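Local coordinates for protein bradavidin 2 (Bradyrhizobium japonicum, PDB 4GGT) that probably binds biotin, as a secreted member of the avidin family built on an eight-stranded antiparallel beta barrel, at residues Gly84-Thr89 and Gly108-Arg113; Leu63-Thr68 and Thr76-Thr81; Gln48-Pro53 and Phe69-Ser74. One frame throughout, in Å; residues are numbered along the deposited sequence.

Interaction 1 (Gly84-Thr89 and Gly108-Arg113); sequences GSQMPT and GDIFTR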
loop_
_atom_site.group_PDB
_atom_site.type_symbol
_atom_site.label_atom_id
_atom_site.label_comp_id
_atom_site.label_asym_id
_atom_site.label_seq_id
_atom_site.Cartn_x
_atom_site.Cartn_y
_atom_site.Cartn_z
ATOM N N GLY A 84 -5.665 -12.462 10.651
ATOM C CA GLY A 84 -6.425 -11.726 11.654
ATOM C C GLY A 84 -6.265 -10.230 11.503
ATOM O O GLY A 84 -6.605 -9.680 10.463
ATOM N N SER A 85 -5.696 -9.580 12.519
ATOM C CA SER A 85 -5.605 -8.116 12.585
ATOM C C SER A 85 -4.255 -7.601 12.013
ATOM O O SER A 85 -3.910 -6.431 12.123
ATOM C CB SER A 85 -5.828 -7.646 14.029
ATOM O OG SER A 85 -6.000 -6.240 14.075
ATOM N N GLN A 86 -3.488 -8.507 11.415
ATOM C CA GLN A 86 -2.169 -8.139 10.888
ATOM C C GLN A 86 -2.006 -8.562 9.437
ATOM O O GLN A 86 -2.536 -9.602 9.005
ATOM C CB GLN A 86 -1.061 -8.737 11.760
ATOM C CG GLN A 86 -1.042 -8.074 13.168
ATOM C CD GLN A 86 0.340 -7.670 13.704
ATOM O OE1 GLN A 86 1.265 -8.488 13.765
ATOM N NE2 GLN A 86 0.464 -6.401 14.151
ATOM N N MET A 87 -1.248 -7.764 8.690
ATOM C CA MET A 87 -1.133 -7.963 7.269
ATOM C C MET A 87 0.346 -7.850 6.910
ATOM O O MET A 87 0.827 -6.777 6.502
ATOM C CB MET A 87 -1.968 -6.922 6.495
ATOM C CG MET A 87 -1.857 -7.067 4.990
ATOM S SD MET A 87 -2.523 -5.656 4.099
ATOM C CE MET A 87 -4.238 -5.659 4.499
ATOM N N PRO A 88 1.082 -8.958 7.051
ATOM C CA PRO A 88 2.480 -8.874 6.671
ATOM C C PRO A 88 2.635 -8.810 5.161
ATOM O O PRO A 88 1.918 -9.475 4.442
ATOM C CB PRO A 88 3.081 -10.176 7.237
ATOM C CG PRO A 88 1.901 -11.166 7.231
ATOM C CD PRO A 88 0.681 -10.304 7.517
ATOM N N THR A 89 3.598 -8.032 4.682
ATOM C CA THR A 89 3.760 -7.846 3.238
ATOM C C THR A 89 5.228 -7.623 2.906
ATOM O O THR A 89 6.032 -7.239 3.781
ATOM C CB THR A 89 3.029 -6.571 2.714
ATOM O OG1 THR A 89 3.604 -5.409 3.342
ATOM C CG2 THR A 89 1.520 -6.621 2.925
ATOM N N GLY A 108 9.955 -4.604 3.514
ATOM C CA GLY A 108 8.803 -5.294 4.118
ATOM C C GLY A 108 7.983 -4.332 4.962
ATOM O O GLY A 108 8.498 -3.315 5.416
ATOM N N ASP A 109 6.700 -4.634 5.148
ATOM C CA ASP A 109 5.827 -3.822 6.008
ATOM C C ASP A 109 4.884 -4.769 6.693
ATOM O O ASP A 109 4.459 -5.763 6.102
ATOM C CB ASP A 109 4.943 -2.887 5.180
ATOM C CG ASP A 109 5.567 -1.532 4.904
ATOM O OD1 ASP A 109 6.343 -1.034 5.753
ATOM O OD2 ASP A 109 5.191 -0.923 3.863
ATOM N N ILE A 110 4.497 -4.435 7.917
ATOM C CA ILE A 110 3.310 -5.107 8.497
ATOM C C ILE A 110 2.258 -4.029 8.743
ATOM O O ILE A 110 2.501 -3.063 9.490
ATOM C CB ILE A 110 3.634 -5.884 9.815
ATOM C CG1 ILE A 110 4.807 -6.845 9.601
ATOM C CG2 ILE A 110 2.365 -6.586 10.347
ATOM C CD1 ILE A 110 5.273 -7.581 10.904
ATOM N N PHE A 111 1.104 -4.183 8.114
ATOM C CA PHE A 111 -0.022 -3.302 8.367
ATOM C C PHE A 111 -0.830 -3.953 9.476
ATOM O O PHE A 111 -1.040 -5.160 9.464
ATOM C CB PHE A 111 -0.883 -3.171 7.124
ATOM C CG PHE A 111 -0.214 -2.402 6.030
ATOM C CD1 PHE A 111 0.699 -3.028 5.183
ATOM C CD2 PHE A 111 -0.463 -1.034 5.881
ATOM C CE1 PHE A 111 1.367 -2.302 4.166
ATOM C CE2 PHE A 111 0.173 -0.276 4.864
ATOM C CZ PHE A 111 1.082 -0.925 3.991
ATOM N N THR A 112 -1.277 -3.136 10.410
ATOM C CA THR A 112 -2.093 -3.612 11.518
ATOM C C THR A 112 -3.439 -2.946 11.405
ATOM O O THR A 112 -3.514 -1.740 11.130
ATOM C CB THR A 112 -1.423 -3.219 12.841
ATOM O OG1 THR A 112 -0.208 -3.965 12.953
ATOM C CG2 THR A 112 -2.308 -3.591 14.026
ATOM N N ARG A 113 -4.505 -3.735 11.566
ATOM C CA ARG A 113 -5.842 -3.177 11.498
ATOM C C ARG A 113 -6.140 -2.252 12.686
ATOM O O ARG A 113 -5.896 -2.590 13.858
ATOM C CB ARG A 113 -6.923 -4.257 11.245
ATOM C CG ARG A 113 -8.340 -3.756 11.570
ATOM C CD ARG A 113 -9.387 -3.959 10.502
ATOM N NE ARG A 113 -10.096 -5.197 10.654
ATOM C CZ ARG A 113 -11.418 -5.387 10.528
ATOM N NH1 ARG A 113 -12.297 -4.412 10.275
ATOM N NH2 ARG A 113 -11.868 -6.609 10.693
#
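Met87 and Phe111 form a hydrogen-bonded pair where strands 86-89 and 108-113 run antiparallel, their N-to-C directions 167° apart and their axes 4.5 Å apart at closest approach. Beside it, Pro88 faces Ile110 in a non-hydrogen-bonded pair, a place where proline's lack of an N-H costs this strand pair nothing. The Met87 and Phe111 side chains point into the barrel, the sulfur SD of Met87 lying 5.1 Å from the centroid of the Phe111 ring in an oblique Met-aromatic contact; a flexible thioether and a flat ring suit such packing. On the other face the side chains of Gln86 and Thr112 lie side by side, and Gln86 NE2 makes a weak hydrogen bond of 2.8 Å to Thr112 OG1. Thr89 places OG1 between its backbone N and carbonyl carbon (chi1 62°), from where it donates to Asp109 O at 2.9 Å. The backbone N of Thr89 reaches the same oxygen almost in line with the carbonyl, at 2.8 Å, while OG1 comes from above the carbonyl plane. Two donors from one residue thus grip the carbonyl oxygen of Asp109, a biotin-binding residue whose carboxylate is held by Arg20 and Trp78; the threonine hydroxyl finds its acceptor in a carbonyl already bonded to its own backbone N.

Interaction 2 (Leu63-Thr68 and Thr76-Thr81); sequences LYFVVT and TRWVGT
Trp78 and Phe65 sit opposite each other as a hydrogen-bonded antiparallel pair in a beta hairpin of the avidin barrel, and their rings meet on its inner face. The indole can be followed outward from its backbone. CB lies over one face of the Phe65 ring, 3.9 Å from its centroid, in a CH-pi contact. CG is anti to the carbonyl carbon (chi1 -75°) and comes 3.7 Å from Phe65 CZ. Farther along, CD2 and then CE3 pass Phe65 CE2, CE3 approaching it to 3.3 Å. The Phe65 ring and the five-membered ring of Trp78 are nearly parallel, 15° apart, but slid so that they barely overlap. CZ3, on the benzo side, reaches the branched end of Val67, 3.8 Å from its CG2. Thr76 CG2 lies against the indole face opposite Phe65, so a methyl and an aromatic CH sandwich the ring. On the pyrrole side NE1 gives its hydrogen to OD2 of Asp109, a biotin-binding residue, which places the indole beside that site. Tryptophan suits the place because one broad plane can fill apolar space and still offer an N-H. Nearer the barrel end Leu63 CD2 lies 3.6 Å from Thr81 N, folded over the side-chain-less Gly80. Tyr64, Val66, Arg77 and Val79 occupy the outer face, where the guanidinium of Arg77 lies over Val79 CG1. With no helices in the chain, strands alone surround the pair: strand 51-59 flanks 62-69, strand 86-95 flanks 74-80, and Phe38, Trp91 and Phe111 bring further rings against Trp78.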
loop_
_atom_site.group_PDB
_atom_site.type_symbol
_atom_site.label_atom_id
_atom_site.label_comp_id
_atom_site.label_asym_id
_atom_site.label_seq_id
_atom_site.Cartn_x
_atom_site.Cartn_y
_atom_site.Cartn_z
ATOM N N LEU A 63 -2.920 -11.499 -0.842
ATOM C CA LEU A 63 -3.335 -10.276 -1.521
ATOM C C LEU A 63 -2.153 -9.511 -2.085
ATOM O O LEU A 63 -1.014 -9.707 -1.661
ATOM C CB LEU A 63 -4.133 -9.376 -0.554
ATOM C CG LEU A 63 -3.428 -8.352 0.365
ATOM C CD1 LEU A 63 -4.480 -7.379 0.966
ATOM C CD2 LEU A 63 -2.626 -8.997 1.471
ATOM N N TYR A 64 -2.427 -8.641 -3.057
ATOM C CA TYR A 64 -1.426 -7.660 -3.464
ATOM C C TYR A 64 -2.145 -6.368 -3.760
ATOM O O TYR A 64 -3.327 -6.383 -4.120
ATOM C CB TYR A 64 -0.599 -8.103 -4.678
ATOM C CG TYR A 64 -1.265 -7.985 -6.041
ATOM C CD1 TYR A 64 -1.943 -9.066 -6.614
ATOM C CD2 TYR A 64 -1.197 -6.781 -6.770
ATOM C CE1 TYR A 64 -2.540 -8.939 -7.913
ATOM C CE2 TYR A 64 -1.776 -6.643 -8.028
ATOM C CZ TYR A 64 -2.454 -7.721 -8.588
ATOM O OH TYR A 64 -3.018 -7.562 -9.846
ATOM N N PHE A 65 -1.447 -5.255 -3.558
ATOM C CA PHE A 65 -2.021 -3.972 -4.023
ATOM C C PHE A 65 -0.916 -3.049 -4.486
ATOM O O PHE A 65 0.256 -3.231 -4.115
ATOM C CB PHE A 65 -2.932 -3.336 -2.986
ATOM C CG PHE A 65 -2.258 -3.095 -1.654
ATOM C CD1 PHE A 65 -2.207 -4.117 -0.702
ATOM C CD2 PHE A 65 -1.626 -1.909 -1.388
ATOM C CE1 PHE A 65 -1.580 -3.921 0.487
ATOM C CE2 PHE A 65 -1.012 -1.711 -0.159
ATOM C CZ PHE A 65 -0.964 -2.715 0.745
ATOM N N VAL A 66 -1.289 -2.119 -5.355
ATOM C CA VAL A 66 -0.347 -1.204 -5.988
ATOM C C VAL A 66 -0.854 0.224 -5.778
ATOM O O VAL A 66 -2.054 0.501 -5.887
ATOM C CB VAL A 66 -0.166 -1.508 -7.521
ATOM C CG1 VAL A 66 -1.480 -1.474 -8.283
ATOM C CG2 VAL A 66 0.823 -0.539 -8.139
ATOM N N VAL A 67 0.065 1.123 -5.391
ATOM C CA VAL A 67 -0.265 2.519 -5.280
ATOM C C VAL A 67 0.697 3.326 -6.170
ATOM O O VAL A 67 1.901 3.119 -6.118
ATOM C CB VAL A 67 -0.130 3.014 -3.834
ATOM C CG1 VAL A 67 -0.379 4.525 -3.750
ATOM C CG2 VAL A 67 -1.129 2.231 -2.926
ATOM N N THR A 68 0.156 4.237 -6.972
ATOM C CA THR A 68 1.004 5.101 -7.824
ATOM C C THR A 68 0.980 6.523 -7.261
ATOM O O THR A 68 -0.090 7.143 -7.109
ATOM C CB THR A 68 0.537 5.021 -9.297
ATOM O OG1 THR A 68 0.769 3.692 -9.739
ATOM C CG2 THR A 68 1.356 5.997 -10.175
ATOM N N THR A 76 4.506 1.728 -5.807
ATOM C CA THR A 76 4.898 0.595 -4.954
ATOM C C THR A 76 3.873 -0.519 -5.083
ATOM O O THR A 76 2.685 -0.238 -5.149
ATOM C CB THR A 76 4.989 1.072 -3.528
ATOM O OG1 THR A 76 5.921 2.153 -3.504
ATOM C CG2 THR A 76 5.457 -0.047 -2.560
ATOM N N ARG A 77 4.350 -1.760 -5.094
ATOM C CA ARG A 77 3.462 -2.907 -5.087
ATOM C C ARG A 77 3.753 -3.657 -3.814
ATOM O O ARG A 77 4.930 -4.029 -3.577
ATOM C CB ARG A 77 3.742 -3.811 -6.277
ATOM C CG ARG A 77 2.736 -4.990 -6.373
ATOM C CD ARG A 77 3.194 -6.219 -5.557
ATOM N NE ARG A 77 4.219 -7.059 -6.197
ATOM C CZ ARG A 77 5.477 -7.207 -5.790
ATOM N NH1 ARG A 77 6.012 -6.511 -4.767
ATOM N NH2 ARG A 77 6.246 -8.034 -6.462
ATOM N N TRP A 78 2.684 -3.959 -3.069
ATOM C CA TRP A 78 2.809 -4.792 -1.858
ATOM C C TRP A 78 2.174 -6.150 -2.167
ATOM O O TRP A 78 1.135 -6.225 -2.835
ATOM C CB TRP A 78 2.021 -4.167 -0.714
ATOM C CG TRP A 78 2.614 -2.958 -0.052
ATOM C CD1 TRP A 78 3.292 -2.925 1.128
ATOM C CD2 TRP A 78 2.488 -1.600 -0.493
ATOM N NE1 TRP A 78 3.650 -1.628 1.451
ATOM C CE2 TRP A 78 3.167 -0.786 0.468
ATOM C CE3 TRP A 78 1.886 -0.989 -1.604
ATOM C CZ2 TRP A 78 3.250 0.611 0.340
ATOM C CZ3 TRP A 78 1.965 0.394 -1.750
ATOM C CH2 TRP A 78 2.656 1.191 -0.764
ATOM N N VAL A 79 2.797 -7.226 -1.677
ATOM C CA VAL A 79 2.227 -8.540 -1.788
ATOM C C VAL A 79 2.350 -9.176 -0.382
ATOM O O VAL A 79 3.352 -8.969 0.307
ATOM C CB VAL A 79 2.881 -9.385 -2.924
ATOM C CG1 VAL A 79 4.427 -9.323 -2.859
ATOM C CG2 VAL A 79 2.330 -10.805 -2.915
ATOM N N GLY A 80 1.308 -9.857 0.055
ATOM C CA GLY A 80 1.308 -10.426 1.403
ATOM C C GLY A 80 0.093 -11.270 1.692
ATOM O O GLY A 80 -0.500 -11.892 0.792
ATOM N N THR A 81 -0.303 -11.263 2.950
ATOM C CA THR A 81 -1.399 -12.126 3.400
ATOM C C THR A 81 -2.074 -11.447 4.561
ATOM O O THR A 81 -1.558 -10.462 5.089
ATOM C CB THR A 81 -0.906 -13.546 3.854
ATOM O OG1 THR A 81 -0.009 -13.404 4.960
ATOM C CG2 THR A 81 -0.179 -14.253 2.749
#

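Interaction 3 (Gln48-Pro53 and Phe69-Ser74); sequences QGIPYP and FAQCNS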
loop_
_atom_site.group_PDB
_atom_site.type_symbol
_atom_site.label_atom_id
_atom_site.label_comp_id
_atom_site.label_asym_id
_atom_site.label_seq_id
_atom_site.Cartn_x
_atom_site.Cartn_y
_atom_site.Cartn_z
ATOM N N GLN A 48 3.892 12.760 0.179
ATOM C CA GLN A 48 3.328 12.437 1.477
ATOM C C GLN A 48 2.085 13.270 1.724
ATOM O O GLN A 48 1.977 14.413 1.267
ATOM C CB GLN A 48 4.368 12.643 2.576
ATOM C CG GLN A 48 4.698 14.105 2.899
ATOM C CD GLN A 48 3.879 14.689 4.046
ATOM O OE1 GLN A 48 3.511 15.880 4.029
ATOM N NE2 GLN A 48 3.595 13.872 5.049
ATOM N N GLY A 49 1.129 12.700 2.438
ATOM C CA GLY A 49 -0.057 13.425 2.818
ATOM C C GLY A 49 -1.098 13.518 1.731
ATOM O O GLY A 49 -2.142 14.128 1.923
ATOM N N ILE A 50 -0.822 12.960 0.561
ATOM C CA ILE A 50 -1.862 12.999 -0.433
ATOM C C ILE A 50 -2.402 11.580 -0.635
ATOM O O ILE A 50 -1.613 10.617 -0.703
ATOM C CB ILE A 50 -1.496 13.781 -1.742
ATOM C CG1 ILE A 50 -1.173 12.894 -2.884
ATOM C CG2 ILE A 50 -0.579 14.998 -1.530
ATOM C CD1 ILE A 50 -2.318 12.871 -3.782
ATOM N N PRO A 51 -3.736 11.453 -0.642
ATOM C CA PRO A 51 -4.364 10.131 -0.809
ATOM C C PRO A 51 -4.325 9.674 -2.264
ATOM O O PRO A 51 -4.620 10.460 -3.169
ATOM C CB PRO A 51 -5.792 10.364 -0.318
ATOM C CG PRO A 51 -6.087 11.792 -0.732
ATOM C CD PRO A 51 -4.748 12.517 -0.458
ATOM N N TYR A 52 -3.887 8.431 -2.474
ATOM C CA TYR A 52 -3.868 7.817 -3.802
ATOM C C TYR A 52 -4.675 6.549 -3.815
ATOM O O TYR A 52 -4.787 5.872 -2.784
ATOM C CB TYR A 52 -2.455 7.494 -4.218
ATOM C CG TYR A 52 -1.620 8.713 -4.508
ATOM C CD1 TYR A 52 -0.635 9.127 -3.612
ATOM C CD2 TYR A 52 -1.833 9.462 -5.671
ATOM C CE1 TYR A 52 0.134 10.213 -3.867
ATOM C CE2 TYR A 52 -1.069 10.588 -5.939
ATOM C CZ TYR A 52 -0.084 10.948 -5.031
ATOM O OH TYR A 52 0.678 12.065 -5.275
ATOM N N PRO A 53 -5.231 6.192 -4.985
ATOM C CA PRO A 53 -5.936 4.912 -5.057
ATOM C C PRO A 53 -5.019 3.731 -4.778
ATOM O O PRO A 53 -3.835 3.750 -5.149
ATOM C CB PRO A 53 -6.386 4.840 -6.526
ATOM C CG PRO A 53 -6.424 6.217 -6.981
ATOM C CD PRO A 53 -5.287 6.920 -6.268
ATOM N N PHE A 69 2.151 6.998 -6.840
ATOM C CA PHE A 69 2.260 8.337 -6.256
ATOM C C PHE A 69 2.529 9.259 -7.446
ATOM O O PHE A 69 3.682 9.443 -7.869
ATOM C CB PHE A 69 3.386 8.412 -5.219
ATOM C CG PHE A 69 3.238 7.401 -4.104
ATOM C CD1 PHE A 69 3.862 6.165 -4.202
ATOM C CD2 PHE A 69 2.416 7.680 -3.016
ATOM C CE1 PHE A 69 3.703 5.204 -3.172
ATOM C CE2 PHE A 69 2.232 6.743 -1.982
ATOM C CZ PHE A 69 2.875 5.523 -2.059
ATOM N N ALA A 70 1.450 9.765 -8.024
ATOM C CA ALA A 70 1.500 10.259 -9.409
ATOM C C ALA A 70 2.455 11.422 -9.581
ATOM O O ALA A 70 3.223 11.455 -10.570
ATOM C CB ALA A 70 0.113 10.618 -9.898
ATOM N N GLN A 71 2.438 12.346 -8.627
ATOM C CA GLN A 71 3.238 13.577 -8.763
ATOM C C GLN A 71 4.737 13.327 -8.551
ATOM O O GLN A 71 5.568 14.179 -8.870
ATOM C CB GLN A 71 2.701 14.675 -7.824
ATOM C CG GLN A 71 1.340 15.272 -8.249
ATOM C CD GLN A 71 0.189 14.273 -8.224
ATOM O OE1 GLN A 71 -0.563 14.146 -9.205
ATOM N NE2 GLN A 71 0.055 13.541 -7.121
ATOM N N CYS A 72 5.073 12.138 -8.050
ATOM C CA CYS A 72 6.433 11.728 -7.717
ATOM C C CYS A 72 7.029 10.674 -8.662
ATOM O O CYS A 72 8.127 10.178 -8.415
ATOM C CB CYS A 72 6.454 11.203 -6.271
ATOM S SG CYS A 72 5.965 12.529 -5.097
ATOM N N ASN A 73 6.326 10.314 -9.741
ATOM C CA ASN A 73 6.873 9.312 -10.670
ATOM C C ASN A 73 7.364 8.059 -9.954
ATOM O O ASN A 73 8.497 7.576 -10.120
ATOM C CB ASN A 73 7.979 9.898 -11.593
ATOM C CG ASN A 73 7.590 11.242 -12.210
ATOM O OD1 ASN A 73 8.287 12.236 -12.007
ATOM N ND2 ASN A 73 6.484 11.290 -12.908
ATOM N N SER A 74 6.475 7.517 -9.134
ATOM C CA SER A 74 6.817 6.310 -8.433
ATOM C C SER A 74 5.572 5.494 -8.195
ATOM O O SER A 74 4.456 6.033 -8.148
ATOM C CB SER A 74 7.570 6.606 -7.129
ATOM O OG SER A 74 6.892 7.509 -6.315
#
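Tyr52 and Phe69 cross at about a right angle, their ring planes 86° apart and their centroids separated by 5.4 Å. The approach is oblique, with Tyr52 CD1 meeting Phe69 CD2 at 3.4 Å. What covers the tyrosine face is the phenylalanine backbone: Phe69 CA stands 3.8 Å from the centroid of the Tyr52 ring in a CH-pi contact. Ile50, two residues earlier in the same segment as the tyrosine, has CD1 on the opposite face, so the ring lies between Ile50 CD1 and Phe69 CA. The loop that receives the ring is the turn of the beta hairpin between strands 62-69 and 74-80; it makes a short 3-10 turn at 70-72, with Cys72 N hydrogen-bonded to Phe69 O at 3.0 Å, and the Cys47-Cys72 disulfide ties it to the loop carrying the biotin-binding residue Ala46. At the rim of the tyrosine ring the amide of Gln71 lies nearly coplanar with it, the planes 10° apart, although the 2.4 Å modelled between Gln71 NE2 and Tyr52 OH is doubtfully short. Ala70 brings its backbone N to 3.4 Å from Tyr52 CE2, its short side chain adding only a CB near the ring. An alanine at Tyr52 would probably open a gap between Ile50 CD1 and Phe69 CA and leave Phe69 CD2 without the ring beside it. Phe69, apolar and buried, carries its own ring onward to Phe38 and edge-to-face against Phe45; the Phe69 side chain also comes within about 4 Å, between nearest atoms, of that of Asn40, a biotin-binding residue.

All three contacts belong to one antiparallel barrel. Interaction 2 lies near its middle, its centre about 12 Å from that of interaction 1 and about 15 Å from that of interaction 3; the centres of 1 and 3 are about 21 Å apart, on opposite sides of the chain's centre. Along the chain the segments of interactions 2 and 3 alternate, 63-68 running straight into 69-74, and interaction 1 follows both. Trp78 and Asp109 join interactions 1 and 2; Val67 and Thr68 pack against Tyr52 to join 2 and 3. Biotin-binding residues occur at both ends of this series, Asp109 in interaction 1 and Ser74 in interaction 3, consistent with a pocket that runs inside the barrel between them.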